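Local coordinates for protein TSC1 N-terminal domain (Chaetomium thermophilum, PDB 7A0M) that probably helps bring the TSC complex to the lysosome by binding phosphoinositides, so that the complex can regulate mTORC1 signalling, at residues B[194-199]-B[203-208]; B[227-232]-B[250-255]; B[233-238]-B[242-247]. All blocks are in the same frame, centred on the assembly; numbering follows the deposited sequence.

Interaction 1 (B[194-199]-B[203-208]); sequences AFVLRR and NSAFSL
The backbones of 194-199 and 203-208 come nearest at Val196 and Ala205, whose CA atoms lie 5.8 Å apart, close enough for the last turn of helix 185-196 to pack on the start of helix 199-214. This is an alpha-helical hairpin in an all-helical domain, and a very short connection folds the chain back on itself. The small Ala205 permits the close approach: its CB points at the opposite helix and meets Val196 CG2 at 3.7 Å, with the CB of Phe195 a little farther off at 4.2 Å. Beyond that CB the Phe195 ring turns away and packs on Leu149, Val150 and Met153 of helix 142-153.

Val196 works with both methyls. CG1 stands anti to the backbone N (chi1 178°) and comes obliquely to the Phe206 ring, 3.6 Å from CE1 and 3.8 Å from CZ, while CG2, set beside the backbone N, serves Ala205. The valine branch and the phenylalanine side chain cross at about a right angle. With an alanine at Val196 both methyls are gone, which would probably leave a gap against Ala205 CB and the Phe206 ring, and the ring without its support from this helix. The same ring also rests on Ile232 and Ser235 of helix 228-238 and on Leu247 and Ala248 of helix 242-255, so Phe206 ties the hairpin to the next two helices.

Polar groups lie off this apolar patch. Arg198 and Arg199 both form salt bridges with Asp307, and the carbonyl of Val196 accepts a hydrogen bond from Arg202. Within helix 199-214, Asn203 O takes two donors from opposite faces of its plane, Ser207 N and Ser207 OG, the hydroxyl at 2.9 Å and tilted 31° from the carbonyl plane.

Interaction 2 (B[227-232]-B[250-255]); sequences PLFGNI and IALVML
Phe229 and Ile232 of helix 228-238 face Leu252 and Leu255 of helix 242-255 in a wholly apolar contact between two antiparallel-leaning helices of an alpha-helical hairpin. The short axes run 131° apart in direction and approach to 10.9 Å, a wide spacing that large side chains fill from each side. The nearest backbone pair is Ile232 and Leu252, with 7.2 Å between their CA atoms.

The aromatic-aliphatic part is one methyl against one ring. Leu252 CD1 lies 3.6 Å from Phe229 CE1 and a little farther from CZ, approaching the ring obliquely. Phe229 gets there because its CG stands anti to the backbone N (chi1 -171°), which swings the ring across toward the second helix. Two more aromatics hold this ring, since Phe259 and Tyr266 each pack against it edge-to-face. On the far helix Leu252 also touches Tyr326 of helix 323-333, so the leucine has aromatic neighbours on two helices.

The purely aliphatic part belongs to Ile232, whose two branches go to different partners. Its CG2 methyl comes to the base of Leu252, 4.3 Å from CB, a looser touch. The longer branch, extended through CG1, meets Leu255. Helix 199-214 closes over this side, with Leu209 touching both Ile232 and Ala251. Leu228 adds apolar contacts with Met189 and Val196 of helix 185-196.

The polar link is made by Asn231, which takes no part across the contact; its ND2 donates a hydrogen bond to Asn193 OD1, tying helix 228-238 back to helix 185-196. All four residues that touch are buried, so the contact forms part of the hydrophobic interior of this helical stack. Its closest aliphatic meeting is between methyl ends, Ile232 CD1 against Leu255 CD1 at 3.7 Å.

Interaction 3 (B[233-238]-B[242-247]); sequences LQSLQK and TFTVNL
Leu236 and Val245 form the tight part of this contact, where helix 228-238 ends and helix 242-255 begins on the other arm of a helical hairpin. Their CA atoms are 5.3 Å apart, and the short axes approach to 8.9 Å at 146° between directions. The CD2 methyl of Leu236 lies against the opposite backbone, 3.4 Å from Val245 O, and also touches Val245 CG1 at 3.7 Å. Val245 offers its branches separately: CG1, anti to the backbone N (chi1 176°), goes to the leucine methyl, and CG2 lies 4.0 Å from Ser235 O.

Packing is looser at Ser235 and Thr244, where the hydroxyl oxygen OG and the methyl CG2 merely touch at 3.9 Å. Each hydroxyl has its polar partner outside the pair: Ser235 OG is hydrogen-bonded to Asp239 in the turn, and Thr244 OG1 to Asn203 of helix 199-214. Gln237 and Lys238 point away from the partner helix, Gln237 exposed and Lys238 partly so. Lys238 NZ donates to Gln234 OE1 at 2.8 Å, from 31° off the carbonyl plane, bridging one helical turn.

Farther along helix 242-255, Ala248, Leu249 and Leu252 continue the hairpin's own apolar surface under Leu236. Two further helices flank the hairpin. Helix 267-278 brings Ile273 to Leu236 and Leu277 to Val245, while its Arg276 takes the carbonyl of Leu236 in a hydrogen bond; helix 199-214 meets Ser235 through Arg202.

Along the chain interaction 1 comes first, joining helix 185-196 to helix 199-214; helices 228-238 and 242-255 follow and share both other contacts. Interaction 3 lies at the turn of that second hairpin and interaction 2 toward its open end, their centres about 10 Å apart. Each is about 11 Å from the centre of interaction 1. Leu252 bridges interactions 2 and 3 by touching Leu236 and Leu233, while Leu197 packs on Asn231 between interactions 1 and 2, and Ser207 on Leu247 between interactions 1 and 3. Two successive helical hairpins thus share one continuous interior within the hamartin family region of this N-terminal domain.

Interaction 1 (B[194-199]-B[203-208])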
loop_
_atom_site.group_PDB
_atom_site.type_symbol
_atom_site.label_atom_id
_atom_site.label_comp_id
_atom_site.label_asym_id
_atom_site.label_seq_id
_atom_site.Cartn_x
_atom_site.Cartn_y
_atom_site.Cartn_z
ATOM N N ALA B 194 -7.489 35.421 18.283
ATOM C CA ALA B 194 -8.370 35.918 19.336
ATOM C C ALA B 194 -9.779 35.354 19.195
ATOM O O ALA B 194 -10.426 35.022 20.195
ATOM C CB ALA B 194 -8.399 37.445 19.320
ATOM N N PHE B 195 -10.273 35.238 17.961
ATOM C CA PHE B 195 -11.598 34.678 17.734
ATOM C C PHE B 195 -11.620 33.158 17.826
ATOM O O PHE B 195 -12.682 32.582 18.087
ATOM C CB PHE B 195 -12.137 35.128 16.373
ATOM C CG PHE B 195 -12.474 36.591 16.310
ATOM C CD1 PHE B 195 -11.508 37.531 15.990
ATOM C CD2 PHE B 195 -13.764 37.027 16.571
ATOM C CE1 PHE B 195 -11.823 38.878 15.936
ATOM C CE2 PHE B 195 -14.084 38.371 16.515
ATOM C CZ PHE B 195 -13.111 39.296 16.197
ATOM N N VAL B 196 -10.480 32.497 17.614
ATOM C CA VAL B 196 -10.419 31.052 17.814
ATOM C C VAL B 196 -10.527 30.713 19.295
ATOM O O VAL B 196 -11.101 29.679 19.663
ATOM C CB VAL B 196 -9.131 30.484 17.188
ATOM C CG1 VAL B 196 -9.028 28.986 17.431
ATOM C CG2 VAL B 196 -9.097 30.783 15.699
ATOM N N LEU B 197 -10.001 31.575 20.168
ATOM C CA LEU B 197 -10.053 31.315 21.602
ATOM C C LEU B 197 -11.461 31.438 22.168
ATOM O O LEU B 197 -11.723 30.918 23.257
ATOM C CB LEU B 197 -9.109 32.260 22.347
ATOM C CG LEU B 197 -7.614 32.038 22.106
ATOM C CD1 LEU B 197 -6.798 33.157 22.732
ATOM C CD2 LEU B 197 -7.189 30.687 22.658
ATOM N N ARG B 198 -12.367 32.111 21.464
ATOM C CA ARG B 198 -13.754 32.213 21.898
ATOM C C ARG B 198 -14.559 31.060 21.312
ATOM O O ARG B 198 -14.554 30.846 20.094
ATOM C CB ARG B 198 -14.360 33.555 21.484
ATOM C CG ARG B 198 -13.831 34.751 22.266
ATOM C CD ARG B 198 -14.221 34.702 23.742
ATOM N NE ARG B 198 -13.169 34.131 24.582
ATOM C CZ ARG B 198 -13.262 32.968 25.221
ATOM N NH1 ARG B 198 -14.368 32.241 25.128
ATOM N NH2 ARG B 198 -12.250 32.535 25.959
ATOM N N ARG B 199 -15.244 30.320 22.187
ATOM C CA ARG B 199 -16.004 29.153 21.748
ATOM C C ARG B 199 -17.114 29.540 20.778
ATOM O O ARG B 199 -17.333 28.858 19.769
ATOM C CB ARG B 199 -16.580 28.427 22.963
ATOM C CG ARG B 199 -17.889 27.702 22.707
ATOM C CD ARG B 199 -18.497 27.210 24.006
ATOM N NE ARG B 199 -18.514 28.256 25.024
ATOM C CZ ARG B 199 -19.491 29.144 25.168
ATOM N NH1 ARG B 199 -20.540 29.115 24.357
ATOM N NH2 ARG B 199 -19.421 30.062 26.122
ATOM N N ASN B 203 -16.142 28.097 15.236
ATOM C CA ASN B 203 -16.562 27.500 13.970
ATOM C C ASN B 203 -16.360 28.468 12.810
ATOM O O ASN B 203 -15.848 28.087 11.750
ATOM C CB ASN B 203 -18.020 27.049 14.057
ATOM C CG ASN B 203 -18.197 25.805 14.908
ATOM O OD1 ASN B 203 -17.239 25.074 15.166
ATOM N ND2 ASN B 203 -19.426 25.555 15.344
ATOM N N SER B 204 -16.765 29.726 12.989
ATOM C CA SER B 204 -16.594 30.711 11.926
ATOM C C SER B 204 -15.120 31.027 11.696
ATOM O O SER B 204 -14.685 31.184 10.549
ATOM C CB SER B 204 -17.370 31.984 12.264
ATOM O OG SER B 204 -18.769 31.759 12.223
ATOM N N ALA B 205 -14.338 31.124 12.775
ATOM C CA ALA B 205 -12.913 31.415 12.638
ATOM C C ALA B 205 -12.189 30.319 11.866
ATOM O O ALA B 205 -11.357 30.610 10.999
ATOM C CB ALA B 205 -12.282 31.607 14.017
ATOM N N PHE B 206 -12.486 29.053 12.168
ATOM C CA PHE B 206 -11.863 27.957 11.433
ATOM C C PHE B 206 -12.306 27.946 9.976
ATOM O O PHE B 206 -11.517 27.608 9.085
ATOM C CB PHE B 206 -12.187 26.624 12.106
ATOM C CG PHE B 206 -11.352 26.341 13.324
ATOM C CD1 PHE B 206 -10.165 27.019 13.538
ATOM C CD2 PHE B 206 -11.759 25.400 14.255
ATOM C CE1 PHE B 206 -9.395 26.762 14.657
ATOM C CE2 PHE B 206 -10.994 25.140 15.377
ATOM C CZ PHE B 206 -9.811 25.821 15.578
ATOM N N SER B 207 -13.564 28.305 9.714
ATOM C CA SER B 207 -14.033 28.403 8.335
ATOM C C SER B 207 -13.287 29.495 7.579
ATOM O O SER B 207 -12.877 29.295 6.429
ATOM C CB SER B 207 -15.540 28.662 8.310
ATOM O OG SER B 207 -16.253 27.580 8.881
ATOM N N LEU B 208 -13.108 30.658 8.208
ATOM C CA LEU B 208 -12.371 31.742 7.568
ATOM C C LEU B 208 -10.913 31.363 7.343
ATOM O O LEU B 208 -10.306 31.763 6.342
ATOM C CB LEU B 208 -12.472 33.011 8.413
ATOM C CG LEU B 208 -11.787 34.263 7.866
ATOM C CD1 LEU B 208 -12.422 34.696 6.555
ATOM C CD2 LEU B 208 -11.841 35.383 8.887
#

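Interaction 2 (B[227-232]-B[250-255])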
loop_
_atom_site.group_PDB
_atom_site.type_symbol
_atom_site.label_atom_id
_atom_site.label_comp_id
_atom_site.label_asym_id
_atom_site.label_seq_id
_atom_site.Cartn_x
_atom_site.Cartn_y
_atom_site.Cartn_z
ATOM N N PRO B 227 0.416 32.127 17.805
ATOM C CA PRO B 227 -0.261 31.133 18.656
ATOM C C PRO B 227 -1.394 30.374 17.979
ATOM O O PRO B 227 -1.994 29.505 18.623
ATOM C CB PRO B 227 -0.796 31.981 19.821
ATOM C CG PRO B 227 -0.898 33.362 19.272
ATOM C CD PRO B 227 0.240 33.499 18.312
ATOM N N LEU B 228 -1.714 30.663 16.716
ATOM C CA LEU B 228 -2.873 30.033 16.086
ATOM C C LEU B 228 -2.682 28.529 15.920
ATOM O O LEU B 228 -3.618 27.755 16.150
ATOM C CB LEU B 228 -3.166 30.689 14.738
ATOM C CG LEU B 228 -4.384 30.130 14.000
ATOM C CD1 LEU B 228 -5.618 30.206 14.884
ATOM C CD2 LEU B 228 -4.618 30.874 12.694
ATOM N N PHE B 229 -1.485 28.099 15.512
ATOM C CA PHE B 229 -1.250 26.678 15.255
ATOM C C PHE B 229 -1.486 25.837 16.504
ATOM O O PHE B 229 -2.154 24.797 16.448
ATOM C CB PHE B 229 0.168 26.468 14.726
ATOM C CG PHE B 229 0.430 25.073 14.237
ATOM C CD1 PHE B 229 -0.115 24.629 13.043
ATOM C CD2 PHE B 229 1.218 24.204 14.972
ATOM C CE1 PHE B 229 0.123 23.341 12.591
ATOM C CE2 PHE B 229 1.461 22.919 14.527
ATOM C CZ PHE B 229 0.913 22.487 13.336
ATOM N N GLY B 230 -0.935 26.267 17.643
ATOM C CA GLY B 230 -1.138 25.532 18.880
ATOM C C GLY B 230 -2.592 25.437 19.296
ATOM O O GLY B 230 -3.009 24.438 19.890
ATOM N N ASN B 231 -3.388 26.464 18.990
ATOM C CA ASN B 231 -4.798 26.440 19.356
ATOM C C ASN B 231 -5.619 25.576 18.409
ATOM O O ASN B 231 -6.669 25.056 18.806
ATOM C CB ASN B 231 -5.356 27.863 19.403
ATOM C CG ASN B 231 -4.943 28.606 20.659
ATOM O OD1 ASN B 231 -4.878 28.024 21.742
ATOM N ND2 ASN B 231 -4.659 29.895 20.520
ATOM N N ILE B 232 -5.176 25.424 17.160
ATOM C CA ILE B 232 -5.781 24.431 16.275
ATOM C C ILE B 232 -5.613 23.037 16.865
ATOM O O ILE B 232 -6.571 22.258 16.953
ATOM C CB ILE B 232 -5.168 24.519 14.866
ATOM C CG1 ILE B 232 -5.456 25.884 14.237
ATOM C CG2 ILE B 232 -5.699 23.396 13.984
ATOM C CD1 ILE B 232 -4.635 26.172 13.001
ATOM N N ILE B 250 -9.543 19.912 9.016
ATOM C CA ILE B 250 -9.399 20.360 7.635
ATOM C C ILE B 250 -8.358 21.468 7.545
ATOM O O ILE B 250 -7.514 21.476 6.641
ATOM C CB ILE B 250 -10.758 20.815 7.068
ATOM C CG1 ILE B 250 -11.699 19.619 6.916
ATOM C CG2 ILE B 250 -10.576 21.520 5.732
ATOM C CD1 ILE B 250 -13.090 19.992 6.448
ATOM N N ALA B 251 -8.395 22.413 8.487
ATOM C CA ALA B 251 -7.392 23.473 8.508
ATOM C C ALA B 251 -5.994 22.904 8.716
ATOM O O ALA B 251 -5.040 23.326 8.052
ATOM C CB ALA B 251 -7.725 24.492 9.597
ATOM N N LEU B 252 -5.853 21.942 9.630
ATOM C CA LEU B 252 -4.544 21.342 9.878
ATOM C C LEU B 252 -4.023 20.614 8.644
ATOM O O LEU B 252 -2.842 20.733 8.299
ATOM C CB LEU B 252 -4.621 20.387 11.070
ATOM C CG LEU B 252 -3.311 19.687 11.445
ATOM C CD1 LEU B 252 -2.256 20.703 11.856
ATOM C CD2 LEU B 252 -3.536 18.667 12.551
ATOM N N VAL B 253 -4.889 19.854 7.970
ATOM C CA VAL B 253 -4.468 19.111 6.783
ATOM C C VAL B 253 -4.013 20.062 5.682
ATOM O O VAL B 253 -3.071 19.767 4.935
ATOM C CB VAL B 253 -5.603 18.181 6.309
ATOM C CG1 VAL B 253 -5.275 17.573 4.954
ATOM C CG2 VAL B 253 -5.845 17.082 7.332
HETATM N N MSE B 254 -4.660 21.219 5.568
HETATM C CA MSE B 254 -4.291 22.193 4.546
HETATM C C MSE B 254 -2.983 22.907 4.881
HETATM O O MSE B 254 -2.274 23.376 3.993
HETATM C CB MSE B 254 -5.407 23.228 4.362
HETATM C CG MSE B 254 -6.720 22.660 3.839
HETATM SE SE MSE B 254 -8.138 24.001 3.713
HETATM C CE MSE B 254 -7.445 25.041 2.218
ATOM N N LEU B 255 -2.661 22.982 6.174
ATOM C CA LEU B 255 -1.528 23.791 6.608
ATOM C C LEU B 255 -0.215 23.019 6.553
ATOM O O LEU B 255 0.827 23.588 6.208
ATOM C CB LEU B 255 -1.775 24.311 8.022
ATOM C CG LEU B 255 -2.744 25.481 8.190
ATOM C CD1 LEU B 255 -3.171 25.595 9.641
ATOM C CD2 LEU B 255 -2.097 26.769 7.722
#

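Interaction 3 (B[233-238]-B[242-247])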
loop_
_atom_site.group_PDB
_atom_site.type_symbol
_atom_site.label_atom_id
_atom_site.label_comp_id
_atom_site.label_asym_id
_atom_site.label_seq_id
_atom_site.Cartn_x
_atom_site.Cartn_y
_atom_site.Cartn_z
ATOM N N LEU B 233 -4.387 22.703 17.275
ATOM C CA LEU B 233 -4.136 21.412 17.907
ATOM C C LEU B 233 -4.882 21.293 19.230
ATOM O O LEU B 233 -5.339 20.205 19.600
ATOM C CB LEU B 233 -2.636 21.221 18.123
ATOM C CG LEU B 233 -1.751 21.350 16.881
ATOM C CD1 LEU B 233 -0.320 20.931 17.189
ATOM C CD2 LEU B 233 -2.309 20.541 15.719
ATOM N N GLN B 234 -5.008 22.403 19.962
ATOM C CA GLN B 234 -5.715 22.372 21.238
ATOM C C GLN B 234 -7.198 22.079 21.045
ATOM O O GLN B 234 -7.798 21.342 21.837
ATOM C CB GLN B 234 -5.509 23.695 21.974
ATOM C CG GLN B 234 -5.999 23.707 23.406
ATOM C CD GLN B 234 -5.216 24.671 24.273
ATOM O OE1 GLN B 234 -5.483 24.805 25.468
ATOM N NE2 GLN B 234 -4.217 25.323 23.685
ATOM N N SER B 235 -7.808 22.655 20.007
ATOM C CA SER B 235 -9.192 22.320 19.684
ATOM C C SER B 235 -9.329 20.849 19.313
ATOM O O SER B 235 -10.291 20.184 19.713
ATOM C CB SER B 235 -9.697 23.209 18.549
ATOM O OG SER B 235 -11.014 22.850 18.165
ATOM N N LEU B 236 -8.371 20.325 18.543
ATOM C CA LEU B 236 -8.418 18.922 18.141
ATOM C C LEU B 236 -8.296 17.983 19.336
ATOM O O LEU B 236 -8.782 16.849 19.284
ATOM C CB LEU B 236 -7.311 18.641 17.126
ATOM C CG LEU B 236 -7.516 19.227 15.727
ATOM C CD1 LEU B 236 -6.194 19.328 14.988
ATOM C CD2 LEU B 236 -8.502 18.384 14.936
ATOM N N GLN B 237 -7.652 18.431 20.415
ATOM C CA GLN B 237 -7.460 17.589 21.590
ATOM C C GLN B 237 -8.587 17.706 22.607
ATOM O O GLN B 237 -8.819 16.759 23.367
ATOM C CB GLN B 237 -6.141 17.933 22.289
ATOM C CG GLN B 237 -4.888 17.541 21.530
ATOM C CD GLN B 237 -3.630 17.877 22.306
ATOM O OE1 GLN B 237 -2.733 18.550 21.802
ATOM N NE2 GLN B 237 -3.557 17.405 23.545
ATOM N N LYS B 238 -9.289 18.835 22.646
ATOM C CA LYS B 238 -10.206 19.114 23.747
ATOM C C LYS B 238 -11.653 19.297 23.323
ATOM O O LYS B 238 -12.552 18.834 24.029
ATOM C CB LYS B 238 -9.750 20.369 24.506
ATOM C CG LYS B 238 -8.369 20.260 25.127
ATOM C CD LYS B 238 -7.939 21.588 25.724
ATOM C CE LYS B 238 -6.543 21.505 26.317
ATOM N NZ LYS B 238 -6.234 22.694 27.157
ATOM N N THR B 242 -18.242 17.249 17.011
ATOM C CA THR B 242 -17.718 16.613 15.805
ATOM C C THR B 242 -17.513 17.634 14.691
ATOM O O THR B 242 -16.550 17.539 13.921
ATOM C CB THR B 242 -18.661 15.501 15.345
ATOM O OG1 THR B 242 -18.973 14.649 16.453
ATOM C CG2 THR B 242 -18.011 14.672 14.245
ATOM N N PHE B 243 -18.406 18.620 14.596
ATOM C CA PHE B 243 -18.293 19.634 13.553
ATOM C C PHE B 243 -17.075 20.524 13.771
ATOM O O PHE B 243 -16.339 20.822 12.823
ATOM C CB PHE B 243 -19.573 20.469 13.505
ATOM C CG PHE B 243 -19.620 21.447 12.367
ATOM C CD1 PHE B 243 -19.983 21.034 11.096
ATOM C CD2 PHE B 243 -19.321 22.783 12.573
ATOM C CE1 PHE B 243 -20.032 21.934 10.047
ATOM C CE2 PHE B 243 -19.371 23.687 11.530
ATOM C CZ PHE B 243 -19.726 23.262 10.265
ATOM N N THR B 244 -16.848 20.962 15.012
ATOM C CA THR B 244 -15.726 21.850 15.297
ATOM C C THR B 244 -14.395 21.154 15.037
ATOM O O THR B 244 -13.508 21.708 14.376
ATOM C CB THR B 244 -15.798 22.342 16.742
ATOM O OG1 THR B 244 -17.090 22.909 16.992
ATOM C CG2 THR B 244 -14.731 23.395 17.000
ATOM N N VAL B 245 -14.235 19.938 15.565
ATOM C CA VAL B 245 -12.978 19.209 15.408
ATOM C C VAL B 245 -12.705 18.917 13.937
ATOM O O VAL B 245 -11.555 18.962 13.482
ATOM C CB VAL B 245 -13.008 17.919 16.249
ATOM C CG1 VAL B 245 -11.753 17.104 16.020
ATOM C CG2 VAL B 245 -13.170 18.254 17.723
ATOM N N ASN B 246 -13.756 18.622 13.167
ATOM C CA ASN B 246 -13.573 18.354 11.744
ATOM C C ASN B 246 -13.097 19.597 11.002
ATOM O O ASN B 246 -12.242 19.504 10.113
ATOM C CB ASN B 246 -14.873 17.831 11.135
ATOM C CG ASN B 246 -14.691 17.333 9.715
ATOM O OD1 ASN B 246 -14.021 16.327 9.480
ATOM N ND2 ASN B 246 -15.290 18.035 8.760
ATOM N N LEU B 247 -13.643 20.765 11.345
ATOM C CA LEU B 247 -13.147 22.014 10.772
ATOM C C LEU B 247 -11.677 22.229 11.107
ATOM O O LEU B 247 -10.867 22.553 10.229
ATOM C CB LEU B 247 -13.987 23.191 11.267
ATOM C CG LEU B 247 -15.351 23.397 10.612
ATOM C CD1 LEU B 247 -16.020 24.640 11.172
ATOM C CD2 LEU B 247 -15.210 23.495 9.102
#